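Local coordinates for putative cell adhesion protein (PDB 4GPV) that probably serves as a pilus subunit of the FimA-like major fimbrial family, with a likely part in cell adhesion, at residues Leu185-Lys190 with Phe207-Asn212; Thr120-Thr125 with Thr224-Ser229. One frame throughout, in Å; residues are numbered along the deposited sequence.

Contact 1. Residues Leu185-Lys190 with Phe207-Asn212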
ATOM      1  N   LEU A 185      -3.807  -5.182  10.601  1.00 16.54           N
ATOM      2  CA  LEU A 185      -2.559  -4.619  10.134  1.00 15.56           C
ATOM      3  C   LEU A 185      -2.179  -3.582  11.144  1.00 19.63           C
ATOM      4  O   LEU A 185      -2.951  -2.665  11.400  1.00 18.99           O
ATOM      5  CB  LEU A 185      -2.634  -4.040   8.699  1.00 15.19           C
ATOM      6  CG  LEU A 185      -1.265  -3.774   8.047  1.00 18.94           C
ATOM      7  CD1 LEU A 185      -0.475  -5.112   7.808  1.00 17.79           C
ATOM      8  CD2 LEU A 185      -1.444  -3.024   6.702  1.00 20.12           C
ATOM      9  N   LEU A 186      -0.988  -3.707  11.705  1.00 17.82           N
ATOM     10  CA  LEU A 186      -0.516  -2.754  12.704  1.00 17.16           C
ATOM     11  C   LEU A 186       0.554  -1.903  12.091  1.00 19.25           C
ATOM     12  O   LEU A 186       1.438  -2.430  11.388  1.00 19.17           O
ATOM     13  CB  LEU A 186       0.007  -3.482  13.981  1.00 17.82           C
ATOM     14  CG  LEU A 186      -0.858  -4.623  14.550  1.00 21.91           C
ATOM     15  CD1 LEU A 186      -0.172  -5.239  15.824  1.00 23.31           C
ATOM     16  CD2 LEU A 186      -2.289  -4.130  14.870  1.00 20.98           C
ATOM     17  N   PHE A 187       0.492  -0.569  12.325  1.00 17.14           N
ATOM     18  CA  PHE A 187       1.528   0.358  11.866  1.00 15.69           C
ATOM     19  C   PHE A 187       1.695   0.335  10.368  1.00 18.43           C
ATOM     20  O   PHE A 187       2.799   0.199   9.852  1.00 17.01           O
ATOM     21  CB  PHE A 187       2.890   0.098  12.562  1.00 18.56           C
ATOM     22  CG  PHE A 187       2.696   0.001  14.052  1.00 19.03           C
ATOM     23  CD1 PHE A 187       2.181   1.071  14.768  1.00 21.68           C
ATOM     24  CD2 PHE A 187       2.918  -1.199  14.718  1.00 20.36           C
ATOM     25  CE1 PHE A 187       1.911   0.954  16.132  1.00 23.45           C
ATOM     26  CE2 PHE A 187       2.649  -1.319  16.076  1.00 22.82           C
ATOM     27  CZ  PHE A 187       2.141  -0.240  16.777  1.00 21.78           C
ATOM     28  N   ALA A 188       0.579   0.564   9.671  1.00 17.47           N
ATOM     29  CA  ALA A 188       0.585   0.820   8.233  1.00 15.48           C
ATOM     30  C   ALA A 188       1.174   2.218   8.029  1.00 18.73           C
ATOM     31  O   ALA A 188       0.717   3.140   8.709  1.00 19.27           O
ATOM     32  CB  ALA A 188      -0.852   0.798   7.716  1.00 16.12           C
ATOM     33  N   GLY A 189       2.140   2.391   7.125  1.00 15.39           N
ATOM     34  CA  GLY A 189       2.709   3.718   6.877  1.00 16.22           C
ATOM     35  C   GLY A 189       1.636   4.699   6.416  1.00 20.02           C
ATOM     36  O   GLY A 189       0.833   4.377   5.533  1.00 16.99           O
ATOM     37  N   LYS A 190       1.596   5.901   7.027  1.00 18.24           N
ATOM     38  CA  LYS A 190       0.561   6.880   6.678  1.00 18.93           C
ATOM     39  C   LYS A 190       0.773   7.572   5.312  1.00 21.29           C
ATOM     40  O   LYS A 190      -0.198   7.773   4.590  1.00 20.40           O
ATOM     41  CB  LYS A 190       0.496   7.977   7.766  1.00 21.73           C
ATOM     42  CG  LYS A 190      -0.350   9.210   7.378  1.00 26.92           C
ATOM     43  CD  LYS A 190      -0.607  10.130   8.556  1.00 29.98           C
ATOM     44  CE  LYS A 190      -1.516  11.279   8.180  1.00 36.89           C
ATOM     45  NZ  LYS A 190      -2.186  11.848   9.379  1.00 55.15           N
ATOM     46  N   PHE A 207       1.662   6.626  11.400  1.00 20.00           N
ATOM     47  CA  PHE A 207       1.080   5.337  11.046  1.00 19.00           C
ATOM     48  C   PHE A 207      -0.398   5.253  11.344  1.00 22.40           C
ATOM     49  O   PHE A 207      -0.894   5.934  12.238  1.00 23.92           O
ATOM     50  CB  PHE A 207       1.760   4.241  11.925  1.00 20.44           C
ATOM     51  CG  PHE A 207       3.269   4.227  11.852  1.00 21.91           C
ATOM     52  CD1 PHE A 207       3.916   3.573  10.815  1.00 21.67           C
ATOM     53  CD2 PHE A 207       4.030   5.031  12.698  1.00 24.32           C
ATOM     54  CE1 PHE A 207       5.301   3.657  10.672  1.00 23.69           C
ATOM     55  CE2 PHE A 207       5.418   5.119  12.545  1.00 27.47           C
ATOM     56  CZ  PHE A 207       6.043   4.402  11.552  1.00 24.08           C
ATOM     57  N   TYR A 208      -1.045   4.266  10.736  1.00 18.66           N
ATOM     58  CA  TYR A 208      -2.388   3.854  11.129  1.00 18.75           C
ATOM     59  C   TYR A 208      -2.269   2.459  11.749  1.00 22.31           C
ATOM     60  O   TYR A 208      -1.364   1.706  11.368  1.00 21.37           O
ATOM     61  CB  TYR A 208      -3.341   3.814   9.933  1.00 17.68           C
ATOM     62  CG  TYR A 208      -3.570   5.165   9.301  1.00 19.41           C
ATOM     63  CD1 TYR A 208      -4.475   6.072   9.857  1.00 22.47           C
ATOM     64  CD2 TYR A 208      -2.918   5.522   8.128  1.00 20.00           C
ATOM     65  CE1 TYR A 208      -4.717   7.308   9.252  1.00 23.88           C
ATOM     66  CE2 TYR A 208      -3.109   6.770   7.546  1.00 20.99           C
ATOM     67  CZ  TYR A 208      -4.011   7.657   8.109  1.00 27.11           C
ATOM     68  OH  TYR A 208      -4.249   8.835   7.450  1.00 31.28           O
ATOM     69  N   THR A 209      -3.196   2.071  12.624  1.00 19.21           N
ATOM     70  CA  THR A 209      -3.131   0.735  13.191  1.00 19.69           C
ATOM     71  C   THR A 209      -4.571   0.172  13.366  1.00 23.08           C
ATOM     72  O   THR A 209      -5.515   0.913  13.678  1.00 22.56           O
ATOM     73  CB  THR A 209      -2.269   0.716  14.486  1.00 22.83           C
ATOM     74  OG1 THR A 209      -1.844  -0.613  14.721  1.00 24.38           O
ATOM     75  CG2 THR A 209      -3.013   1.227  15.712  1.00 20.38           C
ATOM     76  N   GLY A 210      -4.726  -1.111  13.102  1.00 19.64           N
ATOM     77  CA  GLY A 210      -6.038  -1.756  13.206  1.00 19.05           C
ATOM     78  C   GLY A 210      -6.469  -2.137  14.602  1.00 23.36           C
ATOM     79  O   GLY A 210      -7.653  -2.402  14.846  1.00 22.92           O
ATOM     80  N   PHE A 211      -5.509  -2.196  15.547  1.00 20.70           N
ATOM     81  CA  PHE A 211      -5.791  -2.577  16.925  1.00 20.95           C
ATOM     82  C   PHE A 211      -4.692  -2.032  17.812  1.00 25.51           C
ATOM     83  O   PHE A 211      -3.528  -2.185  17.470  1.00 25.91           O
ATOM     84  CB  PHE A 211      -5.860  -4.132  17.031  1.00 21.58           C
ATOM     85  CG  PHE A 211      -6.298  -4.648  18.379  1.00 23.47           C
ATOM     86  CD1 PHE A 211      -7.650  -4.713  18.715  1.00 26.16           C
ATOM     87  CD2 PHE A 211      -5.362  -5.013  19.337  1.00 24.29           C
ATOM     88  CE1 PHE A 211      -8.054  -5.187  19.967  1.00 28.45           C
ATOM     89  CE2 PHE A 211      -5.766  -5.470  20.599  1.00 27.85           C
ATOM     90  CZ  PHE A 211      -7.112  -5.558  20.903  1.00 27.75           C
ATOM     91  N   ASN A 212      -5.031  -1.447  18.974  1.00 23.24           N
ATOM     92  CA  ASN A 212      -3.966  -0.936  19.840  1.00 22.59           C
ATOM     93  C   ASN A 212      -4.245  -1.205  21.322  1.00 26.37           C
ATOM     94  O   ASN A 212      -3.601  -0.582  22.167  1.00 25.91           O
ATOM     95  CB  ASN A 212      -3.783   0.576  19.608  1.00 22.58           C
ATOM     96  CG  ASN A 212      -4.927   1.454  20.093  1.00 34.36           C
ATOM     97  OD1 ASN A 212      -5.998   0.992  20.494  1.00 29.16           O
ATOM     98  ND2 ASN A 212      -4.714   2.756  20.101  1.00 29.94           N
TER
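Ala188 and Tyr208 hold the two segments together through a pair of backbone hydrogen bonds. Ala188 N donates to Tyr208 O at 2.8 Å, and Tyr208 N returns a bond to Ala188 O at 2.9 Å. This is the hydrogen-bonded pair of an antiparallel ladder. Phe187 and Ala188 together face Tyr208, which makes a G1 beta bulge. Phe187 takes up the bulge with positive backbone angles (phi 60°, psi 55°). Past the bulge, Gly210 N donates to Leu185 O at 2.9 Å.

Thr209 lies beside the bulge. Its OG1 stands anti to the backbone N (chi1 -159°) and accepts a weak hydrogen bond from Phe187 N at 3.3 Å. The same oxygen lies over the centre of one face of the Phe187 ring, 4.3 Å above its plane. It also touches CA, CB and CD2 of Leu186. Leu186 CD2 goes on to meet the backbone O and CB of Phe211.

At the other end, Phe207 and Gly189 form a non-hydrogen-bonded pair. Phe207 CA makes a CH···O contact with Ala188 O, which therefore has a second neighbour besides Tyr208 N. The CD1 atom of Phe207 packs on Phe187 CB at 4.0 Å. The extended Lys190 chain crosses the tyrosine side chain at a slant, with CG 3.7 Å from Tyr208 CE2 and CE near the hydroxyl.

The contact joins strand 176-193 to the short strand 207-209 in a mixed sheet. Both strands belong to the FimA-like C-terminal domain, a sequence family of the transthyretin clan. Strand 222-224 runs parallel to 207-209, and Thr209 rests on its Val222. Strand 262-271 pairs with 176-193, bringing Ile262 against Leu186 and Phe187.

Contact 2. Residues Thr120-Thr125 with Thr224-Ser229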
ATOM      1  N   THR A 120     -11.641  10.771   7.838  1.00 30.56           N
ATOM      2  CA  THR A 120     -12.329  10.132   8.961  1.00 30.74           C
ATOM      3  C   THR A 120     -11.345   9.217   9.705  1.00 32.00           C
ATOM      4  O   THR A 120     -11.663   8.739  10.788  1.00 32.01           O
ATOM      5  CB  THR A 120     -13.529   9.282   8.492  1.00 39.06           C
ATOM      6  OG1 THR A 120     -13.037   8.130   7.788  1.00 34.78           O
ATOM      7  CG2 THR A 120     -14.555  10.081   7.668  1.00 39.21           C
ATOM      8  N   ASP A 121     -10.193   8.893   9.046  1.00 28.65           N
ATOM      9  CA  ASP A 121      -9.116   7.975   9.498  1.00 27.54           C
ATOM     10  C   ASP A 121      -9.518   6.504   9.419  1.00 28.69           C
ATOM     11  O   ASP A 121      -8.674   5.639   9.639  1.00 27.28           O
ATOM     12  CB  ASP A 121      -8.654   8.283  10.947  1.00 32.34           C
ATOM     13  CG  ASP A 121      -8.089   9.670  11.166  1.00 42.05           C
ATOM     14  OD1 ASP A 121      -7.344  10.157  10.286  1.00 40.99           O
ATOM     15  OD2 ASP A 121      -8.330  10.240  12.249  1.00 50.81           O
ATOM     16  N   ASN A 122     -10.774   6.201   9.067  1.00 24.81           N
ATOM     17  CA  ASN A 122     -11.303   4.833   9.096  1.00 24.43           C
ATOM     18  C   ASN A 122     -11.691   4.272   7.735  1.00 29.25           C
ATOM     19  O   ASN A 122     -12.245   3.177   7.671  1.00 30.68           O
ATOM     20  CB  ASN A 122     -12.523   4.789  10.018  1.00 29.15           C
ATOM     21  CG  ASN A 122     -12.171   4.957  11.465  1.00 41.52           C
ATOM     22  OD1 ASN A 122     -11.307   4.265  12.005  1.00 28.16           O
ATOM     23  ND2 ASN A 122     -12.883   5.832  12.145  1.00 42.02           N
ATOM     24  N   ALA A 123     -11.446   5.011   6.673  1.00 24.87           N
ATOM     25  CA  ALA A 123     -11.717   4.526   5.307  1.00 24.47           C
ATOM     26  C   ALA A 123     -10.462   4.738   4.482  1.00 23.61           C
ATOM     27  O   ALA A 123      -9.870   5.796   4.580  1.00 22.10           O
ATOM     28  CB  ALA A 123     -12.906   5.250   4.705  1.00 26.16           C
ATOM     29  N   SER A 124     -10.001   3.709   3.741  1.00 20.96           N
ATOM     30  CA  SER A 124      -8.781   3.830   2.943  1.00 22.03           C
ATOM     31  C   SER A 124      -8.985   4.631   1.660  1.00 24.44           C
ATOM     32  O   SER A 124     -10.057   4.590   1.044  1.00 24.42           O
ATOM     33  CB  SER A 124      -8.218   2.460   2.572  1.00 24.83           C
ATOM     34  OG  SER A 124      -6.887   2.642   2.099  1.00 25.71           O
ATOM     35  N   THR A 125      -7.919   5.326   1.241  1.00 20.57           N
ATOM     36  CA  THR A 125      -7.881   6.012  -0.034  1.00 20.51           C
ATOM     37  C   THR A 125      -7.669   4.983  -1.144  1.00 24.45           C
ATOM     38  O   THR A 125      -7.924   5.275  -2.329  1.00 21.56           O
ATOM     39  CB  THR A 125      -6.769   7.061  -0.057  1.00 22.89           C
ATOM     40  OG1 THR A 125      -5.501   6.435   0.229  1.00 20.88           O
ATOM     41  CG2 THR A 125      -7.042   8.228   0.895  1.00 22.58           C
ATOM     42  N   THR A 224      -5.712   5.054  15.088  1.00 23.59           N
ATOM     43  CA  THR A 224      -6.431   3.796  14.846  1.00 23.68           C
ATOM     44  C   THR A 224      -7.297   3.943  13.588  1.00 26.07           C
ATOM     45  O   THR A 224      -7.791   5.037  13.276  1.00 25.84           O
ATOM     46  CB  THR A 224      -7.286   3.361  16.040  1.00 34.70           C
ATOM     47  OG1 THR A 224      -8.296   4.342  16.305  1.00 33.31           O
ATOM     48  CG2 THR A 224      -6.457   3.072  17.267  1.00 31.57           C
ATOM     49  N   SER A 225      -7.440   2.838  12.866  1.00 22.28           N
ATOM     50  CA  SER A 225      -8.259   2.766  11.664  1.00 21.02           C
ATOM     51  C   SER A 225      -8.998   1.451  11.638  1.00 22.58           C
ATOM     52  O   SER A 225      -8.368   0.384  11.612  1.00 20.47           O
ATOM     53  CB  SER A 225      -7.408   2.898  10.405  1.00 20.98           C
ATOM     54  OG  SER A 225      -8.267   2.737   9.291  1.00 24.15           O
ATOM     55  N   THR A 226     -10.339   1.517  11.540  1.00 21.29           N
ATOM     56  CA  THR A 226     -11.137   0.290  11.448  1.00 19.70           C
ATOM     57  C   THR A 226     -10.923  -0.384  10.094  1.00 22.84           C
ATOM     58  O   THR A 226     -11.198  -1.571   9.985  1.00 24.50           O
ATOM     59  CB  THR A 226     -12.629   0.566  11.684  1.00 28.05           C
ATOM     60  OG1 THR A 226     -13.063   1.490  10.698  1.00 27.43           O
ATOM     61  CG2 THR A 226     -12.930   1.070  13.085  1.00 28.60           C
ATOM     62  N   ALA A 227     -10.412   0.330   9.089  1.00 20.00           N
ATOM     63  CA  ALA A 227     -10.130  -0.278   7.776  1.00 20.12           C
ATOM     64  C   ALA A 227      -8.993  -1.304   7.871  1.00 22.82           C
ATOM     65  O   ALA A 227      -8.766  -2.055   6.923  1.00 22.89           O
ATOM     66  CB  ALA A 227      -9.754   0.796   6.778  1.00 21.70           C
ATOM     67  N   LEU A 228      -8.246  -1.297   8.987  1.00 18.61           N
ATOM     68  CA  LEU A 228      -7.095  -2.205   9.160  1.00 16.57           C
ATOM     69  C   LEU A 228      -7.420  -3.378  10.100  1.00 18.86           C
ATOM     70  O   LEU A 228      -6.527  -4.011  10.656  1.00 17.00           O
ATOM     71  CB  LEU A 228      -5.859  -1.441   9.623  1.00 17.79           C
ATOM     72  CG  LEU A 228      -5.343  -0.383   8.657  1.00 19.75           C
ATOM     73  CD1 LEU A 228      -4.146   0.322   9.230  1.00 20.48           C
ATOM     74  CD2 LEU A 228      -5.090  -0.956   7.229  1.00 20.24           C
ATOM     75  N   SER A 229      -8.710  -3.717  10.204  1.00 18.31           N
ATOM     76  CA  SER A 229      -9.164  -4.860  10.986  1.00 17.01           C
ATOM     77  C   SER A 229     -10.286  -5.550  10.228  1.00 24.17           C
ATOM     78  O   SER A 229     -11.320  -4.939  10.010  1.00 25.65           O
ATOM     79  CB  SER A 229      -9.627  -4.412  12.376  1.00 20.71           C
ATOM     80  OG  SER A 229     -10.062  -5.525  13.140  1.00 24.87           O
TER
HETATM   81  O   HOH W   1     -10.537   3.742  14.710  1.00 28.09           O
HETATM   82  O   HOH W   2     -13.786   0.560   8.277  1.00 39.83           O
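Asn122 and Ser225 carry this meeting of two loops, each containing an ST turn. In one turn Thr120 OG1 accepts from Asn122 N. In the other Ser225 OG accepts from Ala227 N at 3.2 Å, at the start of the 3-10 segment 226-227.

Ser225 OG is anti to its backbone N (chi1 177°). There it donates to Asp121 O at 3.0 Å, in the carbonyl plane and on a lone pair. One hydroxyl thus both closes its own turn and grips the facing loop. An alanine here would probably leave Asp121 O without its partner across the contact and Ala227 N without its turn acceptor.

The Asn122 side chain makes the other direct hydrogen bond between the loops. Its CG stands anti to the carbonyl carbon (chi1 -70°), and OD1 accepts from Thr226 N at 3.0 Å. That N-H points fairly straight at the oxygen, while the donor is tilted 21° from the carbonyl plane. A water donates a second bond to OD1 and also hydrogen-bonds Thr224 OG1.

Thr226 and Asn122 cross obliquely as side chains. Thr226 OG1 lies between its own backbone N and carbonyl carbon, where it faces Asn122 CB at 3.4 Å. Thr226 CG2, anti to the carbonyl carbon, is also near OD1. Ala227 CB points at the other loop and rests against Asn122 O.

The contact is near the surface. It joins the loop between strands 113-115 and 133-138 to the loop between strands 222-224 and 229-231. Ser124 OG hydrogen-bonds Leu116 O and Gln126 N within its own loop. Asp121 and Leu228 both touch Tyr208 of strand 207-209. A second water bridges the loops, donating to Asn122 O at 3.1 Å and hydrogen-bonding Thr226 OG1 at 2.7 Å.

From the N terminus, the chain first reaches 120-125, in the loop after strand 113-115. It then passes through strands 133-138 and 146-169 of the larger sheet before entering 185-190. Contact 1 closes a short loop, with helix 198-201 between its segments. Contact 2 closes much later, when 224-229 returns to 120-125, so contact 1 is nested inside it. Their centres are about 9 Å apart, and they touch directly. Thr209 O and Ser225 N probably share a hydrogen bond, as do Leu185 N and Leu228 O. Together they tie the loop between strands 113-115 and 133-138 to strands 176-193, 207-209 and 222-224 of the smaller sheet.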